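PDB 6KD0: vibralactone Cyclase from Boreostereum vibrans, which catalyses, on an alpha/beta-hydrolase scaffold, the cyclization that forms the fused bicyclic beta-lactone of vibralactone. Local coordinates for residues A[244-249]-A[257-262]; A[206-211]-A[313-318]; A[95-100]-A[154-159]. All coordinates share one frame; numbering follows the deposited sequence.

Contact 1: A[244-249]-A[257-262]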
loop_
_atom_site.group_PDB
_atom_site.type_symbol
_atom_site.label_atom_id
_atom_site.label_comp_id
_atom_site.label_asym_id
_atom_site.label_seq_id
_atom_site.Cartn_x
_atom_site.Cartn_y
_atom_site.Cartn_z
ATOM N N TRP A 244 -0.958 -18.576 4.319
ATOM C CA TRP A 244 -1.861 -18.463 5.464
ATOM C C TRP A 244 -2.743 -17.217 5.351
ATOM O O TRP A 244 -3.944 -17.273 5.636
ATOM C CB TRP A 244 -1.048 -18.475 6.763
ATOM C CG TRP A 244 -1.845 -18.427 8.040
ATOM C CD1 TRP A 244 -2.667 -19.399 8.546
ATOM C CD2 TRP A 244 -1.841 -17.367 8.999
ATOM N NE1 TRP A 244 -3.190 -18.991 9.757
ATOM C CE2 TRP A 244 -2.697 -17.748 10.054
ATOM C CE3 TRP A 244 -1.208 -16.120 9.058
ATOM C CZ2 TRP A 244 -2.926 -16.934 11.161
ATOM C CZ3 TRP A 244 -1.432 -15.319 10.159
ATOM C CH2 TRP A 244 -2.286 -15.729 11.196
ATOM N N PHE A 245 -2.165 -16.077 4.946
ATOM C CA PHE A 245 -2.964 -14.862 4.795
ATOM C C PHE A 245 -4.006 -15.018 3.683
ATOM O O PHE A 245 -5.138 -14.517 3.802
ATOM C CB PHE A 245 -2.057 -13.646 4.536
ATOM C CG PHE A 245 -1.370 -13.110 5.773
ATOM C CD1 PHE A 245 -2.103 -12.588 6.829
ATOM C CD2 PHE A 245 0.018 -13.100 5.861
ATOM C CE1 PHE A 245 -1.460 -12.091 7.973
ATOM C CE2 PHE A 245 0.660 -12.605 6.996
ATOM C CZ PHE A 245 -0.083 -12.108 8.053
ATOM N N ASN A 246 -3.638 -15.699 2.587
ATOM C CA ASN A 246 -4.618 -15.996 1.538
ATOM C C ASN A 246 -5.757 -16.844 2.084
ATOM O O ASN A 246 -6.931 -16.626 1.753
ATOM C CB ASN A 246 -3.955 -16.730 0.359
ATOM C CG ASN A 246 -2.996 -15.853 -0.413
ATOM O OD1 ASN A 246 -3.192 -14.659 -0.530
ATOM N ND2 ASN A 246 -1.961 -16.464 -0.979
ATOM N N GLU A 247 -5.424 -17.844 2.903
ATOM C CA GLU A 247 -6.445 -18.688 3.514
ATOM C C GLU A 247 -7.353 -17.901 4.463
ATOM O O GLU A 247 -8.573 -18.090 4.463
ATOM C CB GLU A 247 -5.766 -19.842 4.255
ATOM C CG GLU A 247 -6.754 -20.758 4.958
ATOM C CD GLU A 247 -6.076 -21.908 5.664
ATOM O OE1 GLU A 247 -6.767 -22.909 5.951
ATOM O OE2 GLU A 247 -4.858 -21.813 5.932
ATOM N N LEU A 248 -6.776 -17.025 5.290
ATOM C CA LEU A 248 -7.586 -16.211 6.197
ATOM C C LEU A 248 -8.555 -15.333 5.415
ATOM O O LEU A 248 -9.690 -15.089 5.852
ATOM C CB LEU A 248 -6.688 -15.344 7.078
ATOM C CG LEU A 248 -5.789 -15.980 8.142
ATOM C CD1 LEU A 248 -4.974 -14.882 8.807
ATOM C CD2 LEU A 248 -6.606 -16.732 9.173
ATOM N N ALA A 249 -8.129 -14.855 4.244
ATOM C CA ALA A 249 -8.985 -13.953 3.482
ATOM C C ALA A 249 -10.187 -14.685 2.880
ATOM O O ALA A 249 -11.217 -14.058 2.591
ATOM C CB ALA A 249 -8.179 -13.259 2.389
ATOM N N PRO A 257 -11.215 -11.073 -9.998
ATOM C CA PRO A 257 -10.369 -9.880 -9.826
ATOM C C PRO A 257 -10.599 -9.146 -8.513
ATOM O O PRO A 257 -9.701 -8.412 -8.078
ATOM C CB PRO A 257 -10.743 -8.996 -11.028
ATOM C CG PRO A 257 -11.364 -9.910 -12.030
ATOM C CD PRO A 257 -12.016 -11.024 -11.236
ATOM N N SER A 258 -11.769 -9.307 -7.880
ATOM C CA SER A 258 -12.005 -8.682 -6.580
ATOM C C SER A 258 -11.094 -9.239 -5.495
ATOM O O SER A 258 -11.020 -8.649 -4.410
ATOM C CB SER A 258 -13.468 -8.813 -6.148
ATOM O OG SER A 258 -13.801 -10.132 -5.715
ATOM N N PHE A 259 -10.411 -10.358 -5.753
ATOM C CA PHE A 259 -9.334 -10.820 -4.884
ATOM C C PHE A 259 -7.961 -10.726 -5.535
ATOM O O PHE A 259 -7.001 -10.284 -4.893
ATOM C CB PHE A 259 -9.576 -12.267 -4.417
ATOM C CG PHE A 259 -8.526 -12.752 -3.453
ATOM C CD1 PHE A 259 -8.604 -12.432 -2.108
ATOM C CD2 PHE A 259 -7.431 -13.479 -3.900
ATOM C CE1 PHE A 259 -7.621 -12.853 -1.218
ATOM C CE2 PHE A 259 -6.442 -13.888 -3.019
ATOM C CZ PHE A 259 -6.539 -13.578 -1.677
ATOM N N SER A 260 -7.847 -11.124 -6.805
ATOM C CA SER A 260 -6.590 -11.217 -7.541
ATOM C C SER A 260 -6.572 -10.130 -8.601
ATOM O O SER A 260 -7.007 -10.371 -9.738
ATOM C CB SER A 260 -6.457 -12.592 -8.197
ATOM O OG SER A 260 -6.420 -13.610 -7.231
ATOM N N PRO A 261 -6.065 -8.933 -8.299
ATOM C CA PRO A 261 -6.142 -7.835 -9.278
ATOM C C PRO A 261 -5.365 -8.089 -10.560
ATOM O O PRO A 261 -5.657 -7.439 -11.570
ATOM C CB PRO A 261 -5.575 -6.635 -8.508
ATOM C CG PRO A 261 -4.754 -7.248 -7.393
ATOM C CD PRO A 261 -5.510 -8.486 -7.010
ATOM N N LEU A 262 -4.358 -8.973 -10.535
ATOM C CA LEU A 262 -3.677 -9.404 -11.751
ATOM C C LEU A 262 -4.655 -9.867 -12.825
ATOM O O LEU A 262 -4.373 -9.725 -14.024
ATOM C CB LEU A 262 -2.702 -10.539 -11.428
ATOM C CG LEU A 262 -1.735 -10.986 -12.525
ATOM C CD1 LEU A 262 -0.591 -9.971 -12.645
ATOM C CD2 LEU A 262 -1.190 -12.376 -12.219
#
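Phe259 carries this contact for its whole loop: its ring spans the gap to the 244-249 segment of helix 239-249 and meets Asn246 and Ala249, while the two backbones stay well apart, with a CA-CA distance of 8.9 Å between Ala249 and Phe259 at their nearest. The ring is thrown outward because its CG stands anti to the backbone N (chi1 -177°). It arrives rim first. CE1 rests 3.7 Å from Ala249 CB, an apolar touch at the ring edge, and CZ approaches Asn246 OD1 at 3.7 Å, with the oxygen lying in the ring plane. An oxygen placed there faces the slightly positive C-H rim and not the electron-rich face, so the approach is probably mildly favourable although no hydrogen bond is made. The side chains of Asn246 and Phe259 cross at about a right angle, with the amide and ring planes 75° apart. Asn246 and Ala249 lie three positions apart and so come to the same side of the helix, where the small alanine lets the phenyl edge in close. All three residues are buried, and Trp106 packs against both Phe259 and Asn246. Beyond the ring, Ser260 anchors the loop: its OG bonds to Pro254 O and His213 N. Pro261, packed on helix 178-192, opens a 3-10 segment with Leu262, whose side chain touches helix 284-296. The contact packs the loop back on the helix that precedes it, within the excursion between the sixth and seventh strands of the sheet, consistent with a cap-like insertion of an alpha/beta hydrolase.

Contact 2: A[206-211]-A[313-318]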
loop_
_atom_site.group_PDB
_atom_site.type_symbol
_atom_site.label_atom_id
_atom_site.label_comp_id
_atom_site.label_asym_id
_atom_site.label_seq_id
_atom_site.Cartn_x
_atom_site.Cartn_y
_atom_site.Cartn_z
ATOM N N VAL A 206 2.088 1.950 -5.227
ATOM C CA VAL A 206 1.956 0.763 -4.388
ATOM C C VAL A 206 3.333 0.275 -3.961
ATOM O O VAL A 206 4.338 0.459 -4.659
ATOM C CB VAL A 206 1.154 -0.378 -5.070
ATOM C CG1 VAL A 206 -0.263 0.078 -5.385
ATOM C CG2 VAL A 206 1.853 -0.851 -6.318
ATOM N N GLN A 207 3.374 -0.353 -2.794
ATOM C CA GLN A 207 4.603 -0.938 -2.275
ATOM C C GLN A 207 4.372 -2.427 -2.083
ATOM O O GLN A 207 3.494 -2.819 -1.309
ATOM C CB GLN A 207 5.016 -0.283 -0.951
ATOM C CG GLN A 207 5.042 1.246 -0.974
ATOM C CD GLN A 207 5.104 1.861 0.419
ATOM O OE1 GLN A 207 4.425 1.405 1.341
ATOM N NE2 GLN A 207 5.905 2.917 0.577
ATOM N N TYR A 208 5.165 -3.246 -2.783
ATOM C CA TYR A 208 5.253 -4.702 -2.658
ATOM C C TYR A 208 3.908 -5.381 -2.381
ATOM O O TYR A 208 3.792 -6.103 -1.391
ATOM C CB TYR A 208 6.299 -5.064 -1.573
ATOM C CG TYR A 208 6.311 -4.235 -0.282
ATOM C CD1 TYR A 208 5.413 -4.486 0.745
ATOM C CD2 TYR A 208 7.247 -3.211 -0.079
ATOM C CE1 TYR A 208 5.418 -3.750 1.923
ATOM C CE2 TYR A 208 7.251 -2.458 1.099
ATOM C CZ TYR A 208 6.341 -2.738 2.097
ATOM O OH TYR A 208 6.306 -2.017 3.282
ATOM N N PRO A 209 2.890 -5.207 -3.234
ATOM C CA PRO A 209 1.549 -5.824 -2.975
ATOM C C PRO A 209 1.487 -7.275 -3.417
ATOM O O PRO A 209 2.168 -7.666 -4.377
ATOM C CB PRO A 209 0.605 -4.972 -3.843
ATOM C CG PRO A 209 1.489 -4.601 -5.032
ATOM C CD PRO A 209 2.847 -4.299 -4.401
ATOM N N PRO A 210 0.647 -8.098 -2.780
ATOM C CA PRO A 210 0.195 -9.325 -3.446
ATOM C C PRO A 210 -0.701 -8.933 -4.608
ATOM O O PRO A 210 -1.373 -7.899 -4.572
ATOM C CB PRO A 210 -0.583 -10.078 -2.353
ATOM C CG PRO A 210 -1.028 -8.990 -1.380
ATOM C CD PRO A 210 -0.051 -7.847 -1.498
ATOM N N THR A 211 -0.651 -9.724 -5.684
ATOM C CA THR A 211 -1.447 -9.431 -6.873
ATOM C C THR A 211 -2.282 -10.602 -7.354
ATOM O O THR A 211 -3.193 -10.384 -8.164
ATOM C CB THR A 211 -0.555 -8.967 -8.033
ATOM O OG1 THR A 211 0.294 -10.050 -8.433
ATOM C CG2 THR A 211 0.299 -7.779 -7.602
ATOM N N PHE A 313 10.544 -4.000 5.275
ATOM C CA PHE A 313 11.687 -3.733 6.145
ATOM C C PHE A 313 11.713 -2.284 6.607
ATOM O O PHE A 313 12.251 -1.994 7.678
ATOM C CB PHE A 313 12.993 -4.067 5.434
ATOM C CG PHE A 313 13.504 -2.939 4.585
ATOM C CD1 PHE A 313 12.983 -2.720 3.318
ATOM C CD2 PHE A 313 14.482 -2.081 5.066
ATOM C CE1 PHE A 313 13.446 -1.663 2.537
ATOM C CE2 PHE A 313 14.937 -1.027 4.295
ATOM C CZ PHE A 313 14.418 -0.820 3.032
ATOM N N HIS A 314 11.148 -1.354 5.816
ATOM C CA HIS A 314 11.178 0.048 6.214
ATOM C C HIS A 314 10.187 0.374 7.321
ATOM O O HIS A 314 10.344 1.402 7.978
ATOM C CB HIS A 314 10.971 0.965 4.995
ATOM C CG HIS A 314 9.543 1.220 4.625
ATOM N ND1 HIS A 314 8.724 0.251 4.084
ATOM C CD2 HIS A 314 8.807 2.356 4.658
ATOM C CE1 HIS A 314 7.539 0.773 3.829
ATOM N NE2 HIS A 314 7.562 2.048 4.169
ATOM N N MET A 315 9.184 -0.472 7.558
ATOM C CA MET A 315 8.249 -0.267 8.660
ATOM C C MET A 315 8.768 -0.846 9.957
ATOM O O MET A 315 8.422 -0.360 11.041
ATOM C CB MET A 315 6.897 -0.914 8.353
ATOM C CG MET A 315 6.194 -0.347 7.129
ATOM S SD MET A 315 5.759 1.394 7.287
ATOM C CE MET A 315 4.464 1.289 8.525
ATOM N N LEU A 316 9.589 -1.875 9.867
ATOM C CA LEU A 316 10.145 -2.498 11.052
ATOM C C LEU A 316 11.527 -1.978 11.409
ATOM O O LEU A 316 11.944 -2.126 12.562
ATOM C CB LEU A 316 10.198 -4.014 10.863
ATOM C CG LEU A 316 8.896 -4.713 11.265
ATOM C CD1 LEU A 316 7.770 -4.514 10.212
ATOM C CD2 LEU A 316 9.141 -6.170 11.536
ATOM N N PHE A 317 12.243 -1.367 10.465
ATOM C CA PHE A 317 13.613 -0.925 10.711
ATOM C C PHE A 317 13.818 0.485 10.176
ATOM O O PHE A 317 14.809 0.772 9.513
ATOM C CB PHE A 317 14.601 -1.898 10.076
ATOM C CG PHE A 317 14.412 -3.320 10.519
ATOM C CD1 PHE A 317 14.893 -3.740 11.743
ATOM C CD2 PHE A 317 13.730 -4.231 9.724
ATOM C CE1 PHE A 317 14.716 -5.049 12.173
ATOM C CE2 PHE A 317 13.548 -5.550 10.142
ATOM C CZ PHE A 317 14.039 -5.958 11.371
ATOM N N ARG A 318 12.881 1.395 10.463
ATOM C CA ARG A 318 12.940 2.726 9.864
ATOM C C ARG A 318 14.231 3.466 10.206
ATOM O O ARG A 318 14.642 4.355 9.452
ATOM C CB ARG A 318 11.728 3.562 10.297
ATOM C CG ARG A 318 11.612 4.922 9.570
ATOM C CD ARG A 318 11.426 4.717 8.057
ATOM N NE ARG A 318 10.087 4.168 7.830
ATOM C CZ ARG A 318 8.994 4.911 7.680
ATOM N NH1 ARG A 318 9.085 6.241 7.678
ATOM N NH2 ARG A 318 7.803 4.331 7.529
HETATM O O HOH W 1 5.449 3.955 3.637
#
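Tyr208 and His314 both hold CG between the backbone N and the carbonyl carbon (chi1 42° and 85°), and from these first torsions the two side chains converge. Tyr208 OH arrives at the edge of the imidazole, in its plane, 3.1 Å from His314 CE1. One face of that imidazole is overlaid toward its rim by Met315 CG, 3.7 Å above the plane. Farther round, His314 NE2 is hydrogen-bonded to a water at 2.9 Å, and Gln207 NE2 donates to the same water at 3.3 Å, a bridge from strand to helix. The amide of Gln207 is itself fixed by Gln176, whose NE2 donates to its OE1. At the backbone of His314, Arg318 NE donates to His314 O (2.8 Å, 161° at the hydrogen), coming from above the carbonyl plane. A leucine in place of His314 would probably leave the water without its imidazole partner, breaking the bridge to Gln207, and the phenol oxygen of Tyr208 without its in-plane neighbour. Tyr208 also meets the ring of His311, which with Ser177 and Asp281 probably forms the catalytic triad. The contact thus runs from the end of strand 203-207, beside strand 273-278, to helix 313-316, with Phe326 of helix 321-338 packed against His314.

Contact 3: A[95-100]-A[154-159]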
loop_
_atom_site.group_PDB
_atom_site.type_symbol
_atom_site.label_atom_id
_atom_site.label_comp_id
_atom_site.label_asym_id
_atom_site.label_seq_id
_atom_site.Cartn_x
_atom_site.Cartn_y
_atom_site.Cartn_z
ATOM N N TYR A 95 -6.459 21.540 -1.480
ATOM C CA TYR A 95 -5.232 20.820 -1.784
ATOM C C TYR A 95 -5.540 19.563 -2.578
ATOM O O TYR A 95 -6.676 19.080 -2.564
ATOM C CB TYR A 95 -4.502 20.439 -0.490
ATOM C CG TYR A 95 -4.209 21.635 0.367
ATOM C CD1 TYR A 95 -3.060 22.389 0.161
ATOM C CD2 TYR A 95 -5.098 22.036 1.355
ATOM C CE1 TYR A 95 -2.787 23.500 0.936
ATOM C CE2 TYR A 95 -4.830 23.146 2.147
ATOM C CZ TYR A 95 -3.678 23.869 1.933
ATOM O OH TYR A 95 -3.435 24.969 2.727
ATOM N N PRO A 96 -4.544 19.002 -3.273
ATOM C CA PRO A 96 -4.739 17.680 -3.882
ATOM C C PRO A 96 -5.036 16.635 -2.819
ATOM O O PRO A 96 -4.852 16.861 -1.614
ATOM C CB PRO A 96 -3.412 17.397 -4.594
ATOM C CG PRO A 96 -2.715 18.755 -4.699
ATOM C CD PRO A 96 -3.197 19.552 -3.533
ATOM N N LEU A 97 -5.501 15.471 -3.285
ATOM C CA LEU A 97 -6.093 14.436 -2.439
ATOM C C LEU A 97 -5.255 13.167 -2.533
ATOM O O LEU A 97 -5.075 12.631 -3.629
ATOM C CB LEU A 97 -7.527 14.141 -2.897
ATOM C CG LEU A 97 -8.618 13.756 -1.897
ATOM C CD1 LEU A 97 -9.686 12.860 -2.531
ATOM C CD2 LEU A 97 -8.065 13.146 -0.649
ATOM N N LEU A 98 -4.756 12.685 -1.398
ATOM C CA LEU A 98 -4.043 11.415 -1.317
ATOM C C LEU A 98 -4.864 10.432 -0.488
ATOM O O LEU A 98 -5.179 10.713 0.671
ATOM C CB LEU A 98 -2.665 11.600 -0.677
ATOM C CG LEU A 98 -1.904 10.304 -0.370
ATOM C CD1 LEU A 98 -1.430 9.616 -1.650
ATOM C CD2 LEU A 98 -0.732 10.580 0.570
ATOM N N TYR A 99 -5.192 9.278 -1.062
ATOM C CA TYR A 99 -5.991 8.262 -0.372
ATOM C C TYR A 99 -5.080 7.068 -0.107
ATOM O O TYR A 99 -4.620 6.425 -1.053
ATOM C CB TYR A 99 -7.199 7.873 -1.219
ATOM C CG TYR A 99 -8.144 6.901 -0.567
ATOM C CD1 TYR A 99 -9.133 7.366 0.296
ATOM C CD2 TYR A 99 -8.089 5.540 -0.851
ATOM C CE1 TYR A 99 -10.023 6.512 0.897
ATOM C CE2 TYR A 99 -8.984 4.659 -0.242
ATOM C CZ TYR A 99 -9.957 5.168 0.623
ATOM O OH TYR A 99 -10.872 4.340 1.224
ATOM N N TRP A 100 -4.822 6.779 1.167
ATOM C CA TRP A 100 -3.785 5.841 1.584
ATOM C C TRP A 100 -4.413 4.593 2.190
ATOM O O TRP A 100 -5.298 4.694 3.056
ATOM C CB TRP A 100 -2.831 6.510 2.589
ATOM C CG TRP A 100 -1.890 5.532 3.181
ATOM C CD1 TRP A 100 -2.107 4.747 4.289
ATOM C CD2 TRP A 100 -0.609 5.151 2.663
ATOM N NE1 TRP A 100 -1.023 3.929 4.501
ATOM C CE2 TRP A 100 -0.088 4.161 3.524
ATOM C CE3 TRP A 100 0.163 5.572 1.572
ATOM C CZ2 TRP A 100 1.165 3.579 3.324
ATOM C CZ3 TRP A 100 1.409 4.982 1.371
ATOM C CH2 TRP A 100 1.891 3.996 2.246
ATOM N N LYS A 154 -14.857 6.543 -2.607
ATOM C CA LYS A 154 -16.002 7.309 -3.083
ATOM C C LYS A 154 -16.327 8.442 -2.125
ATOM O O LYS A 154 -16.589 9.576 -2.556
ATOM C CB LYS A 154 -17.218 6.400 -3.263
ATOM C CG LYS A 154 -17.160 5.483 -4.473
ATOM C CD LYS A 154 -18.449 4.650 -4.585
ATOM C CE LYS A 154 -19.626 5.515 -5.018
ATOM N NZ LYS A 154 -20.914 4.748 -5.068
ATOM N N TRP A 155 -16.305 8.153 -0.825
ATOM C CA TRP A 155 -16.595 9.177 0.169
ATOM C C TRP A 155 -15.595 10.320 0.067
ATOM O O TRP A 155 -15.980 11.493 0.068
ATOM C CB TRP A 155 -16.575 8.572 1.575
ATOM C CG TRP A 155 -16.878 9.584 2.625
ATOM C CD1 TRP A 155 -18.111 9.919 3.104
ATOM C CD2 TRP A 155 -15.937 10.433 3.301
ATOM N NE1 TRP A 155 -17.999 10.916 4.043
ATOM C CE2 TRP A 155 -16.675 11.250 4.183
ATOM C CE3 TRP A 155 -14.549 10.581 3.247
ATOM C CZ2 TRP A 155 -16.067 12.194 5.009
ATOM C CZ3 TRP A 155 -13.944 11.528 4.074
ATOM C CH2 TRP A 155 -14.701 12.318 4.937
ATOM N N ALA A 156 -14.306 9.988 -0.032
ATOM C CA ALA A 156 -13.266 11.008 -0.073
ATOM C C ALA A 156 -13.386 11.864 -1.323
ATOM O O ALA A 156 -13.204 13.085 -1.262
ATOM C CB ALA A 156 -11.880 10.364 0.000
ATOM N N ALA A 157 -13.682 11.239 -2.474
ATOM C CA ALA A 157 -13.894 12.005 -3.700
ATOM C C ALA A 157 -15.087 12.947 -3.556
ATOM O O ALA A 157 -15.000 14.135 -3.888
ATOM C CB ALA A 157 -14.087 11.062 -4.893
ATOM N N ALA A 158 -16.197 12.453 -3.023
ATOM C CA ALA A 158 -17.410 13.268 -3.043
ATOM C C ALA A 158 -17.411 14.342 -1.956
ATOM O O ALA A 158 -18.050 15.391 -2.115
ATOM C CB ALA A 158 -18.638 12.373 -2.905
ATOM N N ASN A 159 -16.724 14.095 -0.848
ATOM C CA ASN A 159 -16.750 14.970 0.307
ATOM C C ASN A 159 -15.438 15.703 0.483
ATOM O O ASN A 159 -15.189 16.254 1.554
ATOM C CB ASN A 159 -17.085 14.166 1.560
ATOM C CG ASN A 159 -18.492 13.598 1.515
ATOM O OD1 ASN A 159 -19.461 14.300 1.815
ATOM N ND2 ASN A 159 -18.618 12.332 1.114
#
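Leu97 and Tyr99 meet Ala156 by apolar packing. The methyl of Ala156 points at the strand and touches both neighbours: its CB is 4.1 Å from Tyr99 CD1 and 4.2 Å from Leu97 CD1. Alternation along the strand puts these two side chains on one face of the sheet, whereas Leu98 and Trp100 turn to the other, against helix 321-338. With CG anti to the backbone N (chi1 -176°), Tyr99 stands up from the strand beside the helix, and Ala156 CB meets its ring obliquely; the phenol end reaches on along the same helix to a weak hydrogen bond with Val149 O. A second kind of touch is between side chain and backbone, for Leu97 CD1 also lies 3.7 Å from Ala156 O. Strand 97-100 and helix 154-158 run antiparallel, their axes at 168° and 9.9 Å apart at closest approach. Helix 144-158 connects strands 128-132 and 171-176, which flank strand 97-101 in the sheet, so this is the helix of a beta-alpha-beta crossover passing over the strand in between, as in the alpha/beta-hydrolase fold. Polar interactions sit behind the packing, within the helix's own end. Trp155 O accepts twice from Asn159: from the backbone N at 2.9 Å and from ND2 at 3.0 Å, the latter with an angle of 155° at the hydrogen. Where the chain leaves helical geometry, the same ND2 lies 3.1 Å above the indole plane of Trp155, offset toward its rim.

In the fold
Along the chain, contact 3 closes first, and contact 1 then falls wholly between the two segments of contact 2. Contacts 2 and 3 share the central sheet through strands 203-207 and 97-101, with strand 171-176 between them; their centres are about 23 Å apart, and Gln207 OE1 packs 3.7 Å from Trp100 CH2. Contacts 1 and 2, about 17 Å between centres, meet where Leu262 N approaches Thr211 O at 3.0 Å, a probable hydrogen bond. Contacts 1 and 3 stay apart, about 14 Å between nearest atoms. Contact 3 thus packs a crossover helix on the sheet, contact 2 joins a strand end to the helix beside His311 of the probable triad, and contact 1 organises the intervening insertion.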